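Side-chain contact in fumarate lyase (Mesorhizobium sp., PDB 3C8T), which belongs to the fumarate lyase family of largely helical enzymes and assembles from four chains: residues A[122-125]-A[126-130]. Numbering follows the deposited sequence.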
ATOM      1  N   LEU A 122       0.559 -25.675  -9.010  1.00 28.80           N
ATOM      2  CA  LEU A 122       0.416 -24.960 -10.266  1.00 29.01           C
ATOM      3  C   LEU A 122       1.412 -23.785 -10.363  1.00 29.79           C
ATOM      4  O   LEU A 122       2.025 -23.566 -11.414  1.00 30.80           O
ATOM      5  CB  LEU A 122      -1.043 -24.501 -10.451  1.00 28.43           C
ATOM      6  CG  LEU A 122      -1.335 -23.618 -11.663  1.00 29.88           C
ATOM      7  CD1 LEU A 122      -0.808 -24.281 -12.997  1.00 28.34           C
ATOM      8  CD2 LEU A 122      -2.861 -23.349 -11.728  1.00 27.41           C
ATOM      9  N   ILE A 123       1.574 -23.027  -9.281  1.00 29.39           N
ATOM     10  CA  ILE A 123       2.625 -22.001  -9.230  1.00 28.96           C
ATOM     11  C   ILE A 123       4.025 -22.596  -9.489  1.00 29.17           C
ATOM     12  O   ILE A 123       4.793 -22.065 -10.280  1.00 28.73           O
ATOM     13  CB  ILE A 123       2.621 -21.244  -7.865  1.00 27.72           C
ATOM     14  CG1 ILE A 123       1.333 -20.420  -7.702  1.00 26.37           C
ATOM     15  CG2 ILE A 123       3.880 -20.395  -7.715  1.00 26.43           C
ATOM     16  CD1 ILE A 123       1.098 -19.326  -8.763  1.00 21.48           C
ATOM     17  N   SER A 124       4.346 -23.703  -8.828  1.00 29.48           N
ATOM     18  CA  SER A 124       5.642 -24.333  -9.005  1.00 29.98           C
ATOM     19  C   SER A 124       5.898 -24.732 -10.470  1.00 31.22           C
ATOM     20  O   SER A 124       6.987 -24.507 -11.013  1.00 32.00           O
ATOM     21  CB  SER A 124       5.745 -25.538  -8.064  1.00 29.65           C
ATOM     22  OG  SER A 124       6.927 -26.265  -8.322  1.00 32.79           O
ATOM     23  N   ARG A 125       4.878 -25.325 -11.096  1.00 30.99           N
ATOM     24  CA  ARG A 125       4.876 -25.729 -12.494  1.00 31.41           C
ATOM     25  C   ARG A 125       5.155 -24.509 -13.418  1.00 30.66           C
ATOM     26  O   ARG A 125       5.925 -24.590 -14.366  1.00 30.80           O
ATOM     27  CB  ARG A 125       3.467 -26.276 -12.760  1.00 32.13           C
ATOM     28  CG  ARG A 125       3.336 -27.384 -13.677  1.00 35.96           C
ATOM     29  CD  ARG A 125       2.565 -26.919 -14.905  1.00 39.13           C
ATOM     30  NE  ARG A 125       1.099 -26.874 -14.825  1.00 38.73           N
ATOM     31  CZ  ARG A 125       0.395 -26.116 -15.669  1.00 36.86           C
ATOM     32  NH1 ARG A 125       1.045 -25.406 -16.581  1.00 35.45           N
ATOM     33  NH2 ARG A 125      -0.928 -26.078 -15.651  1.00 38.69           N
ATOM     34  N   ARG A 126       4.528 -23.374 -13.140  1.00 29.81           N
ATOM     35  CA  ARG A 126       4.738 -22.186 -13.970  1.00 28.71           C
ATOM     36  C   ARG A 126       6.138 -21.568 -13.743  1.00 27.74           C
ATOM     37  O   ARG A 126       6.796 -21.101 -14.690  1.00 27.85           O
ATOM     38  CB  ARG A 126       3.629 -21.156 -13.761  1.00 28.39           C
ATOM     39  CG  ARG A 126       2.217 -21.706 -13.878  1.00 30.18           C
ATOM     40  CD  ARG A 126       1.375 -20.642 -14.517  1.00 31.36           C
ATOM     41  NE  ARG A 126      -0.013 -21.016 -14.719  1.00 34.72           N
ATOM     42  CZ  ARG A 126      -0.485 -21.632 -15.803  1.00 34.11           C
ATOM     43  NH1 ARG A 126       0.321 -21.995 -16.783  1.00 31.36           N
ATOM     44  NH2 ARG A 126      -1.770 -21.922 -15.870  1.00 34.94           N
ATOM     45  N   ILE A 127       6.602 -21.594 -12.514  1.00 26.47           N
ATOM     46  CA  ILE A 127       7.963 -21.140 -12.201  1.00 26.98           C
ATOM     47  C   ILE A 127       9.012 -22.036 -12.910  1.00 28.80           C
ATOM     48  O   ILE A 127       9.986 -21.543 -13.471  1.00 29.59           O
ATOM     49  CB  ILE A 127       8.197 -21.076 -10.667  1.00 27.48           C
ATOM     50  CG1 ILE A 127       7.418 -19.902 -10.017  1.00 26.99           C
ATOM     51  CG2 ILE A 127       9.724 -21.047 -10.345  1.00 25.11           C
ATOM     52  CD1 ILE A 127       7.705 -19.746  -8.445  1.00 26.22           C
ATOM     53  N   GLU A 128       8.796 -23.355 -12.927  1.00 29.87           N
ATOM     54  CA  GLU A 128       9.664 -24.263 -13.695  1.00 30.90           C
ATOM     55  C   GLU A 128       9.652 -24.028 -15.231  1.00 30.43           C
ATOM     56  O   GLU A 128      10.717 -24.044 -15.837  1.00 30.93           O
ATOM     57  CB  GLU A 128       9.375 -25.734 -13.348  1.00 31.57           C
ATOM     58  CG  GLU A 128       9.563 -26.032 -11.836  1.00 38.40           C
ATOM     59  CD  GLU A 128      10.947 -25.577 -11.288  1.00 43.33           C
ATOM     60  OE1 GLU A 128      11.041 -24.572 -10.544  1.00 42.58           O
ATOM     61  OE2 GLU A 128      11.952 -26.234 -11.625  1.00 47.66           O
ATOM     62  N   SER A 129       8.489 -23.802 -15.855  1.00 30.14           N
ATOM     63  CA  SER A 129       8.483 -23.369 -17.257  1.00 30.92           C
ATOM     64  C   SER A 129       9.185 -22.043 -17.474  1.00 30.66           C
ATOM     65  O   SER A 129       9.877 -21.890 -18.476  1.00 31.45           O
ATOM     66  CB  SER A 129       7.070 -23.240 -17.842  1.00 31.35           C
ATOM     67  OG  SER A 129       6.326 -24.389 -17.562  1.00 36.15           O
ATOM     68  N   VAL A 130       8.966 -21.071 -16.581  1.00 29.98           N
ATOM     69  CA  VAL A 130       9.673 -19.772 -16.668  1.00 29.52           C
ATOM     70  C   VAL A 130      11.208 -19.988 -16.695  1.00 29.59           C
ATOM     71  O   VAL A 130      11.898 -19.482 -17.606  1.00 28.23           O
ATOM     72  CB  VAL A 130       9.189 -18.692 -15.610  1.00 28.99           C
ATOM     73  CG1 VAL A 130      10.098 -17.435 -15.611  1.00 29.73           C
ATOM     74  CG2 VAL A 130       7.786 -18.258 -15.944  1.00 29.14           C
TER
HETATM   75  O   HOH W   1       9.148 -24.190  -8.662  1.00 32.60           O
HETATM   76  O   HOH W   2       3.611 -24.455 -16.746  1.00 45.07           O
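Leu122 and Arg126, one turn apart on a helix, run side by side, and methyl CD1 of Leu122 sits over one face of the Arg126 guanidinium, 3.8 Å from Arg126 NE and offset toward its rim. The same methyl lies over a face of the Arg125 guanidinium, so it is shared by the two arginines. In Leu122, chi1 of 174° sets CG beside the carbonyl carbon and chi2 of 53° turns CD1 to these groups. A branched apolar residue suits the place because it covers flat cations without competing for their N-H groups; those of Arg126 are used in salt bridges with Asp14 and Glu340 and a hydrogen bond with Ser333. The two acids probably ease the approach of Arg125, whose NH1 lies 3.5 Å from Arg126 NH1 with the guanidinium planes 67° apart.

Two waters link side chains at i and i+4. One joins Ser124 OG to Glu128 OE1, 2.7 Å from the latter, while Glu128 OE2 forms a salt bridge with Arg131. The other accepts from Arg125 NH1 at 2.7 Å and meets Ser129 OG at 2.8 Å. Serine offers a hydroxyl on a short stem, which a water can connect to a longer partner; Ser129 OG also bonds weakly to Glu340.

Ile123 CG2 touches Ile127 CD1 at 3.9 Å. Branched apolar chains suit this interface between helices: Ile123 meets Leu178, Leu238 and Phe329, Ile127 meets Phe237 and Val241.

Arg126, Ile127, Glu128 and Ser129 each donate N-H to the carbonyl four residues earlier, the alpha-helical pattern. Helix 104-140 thus packs among helices 160-185, 229-255 and 315-344, in the long-helix bundle of the fumarate lyase fold.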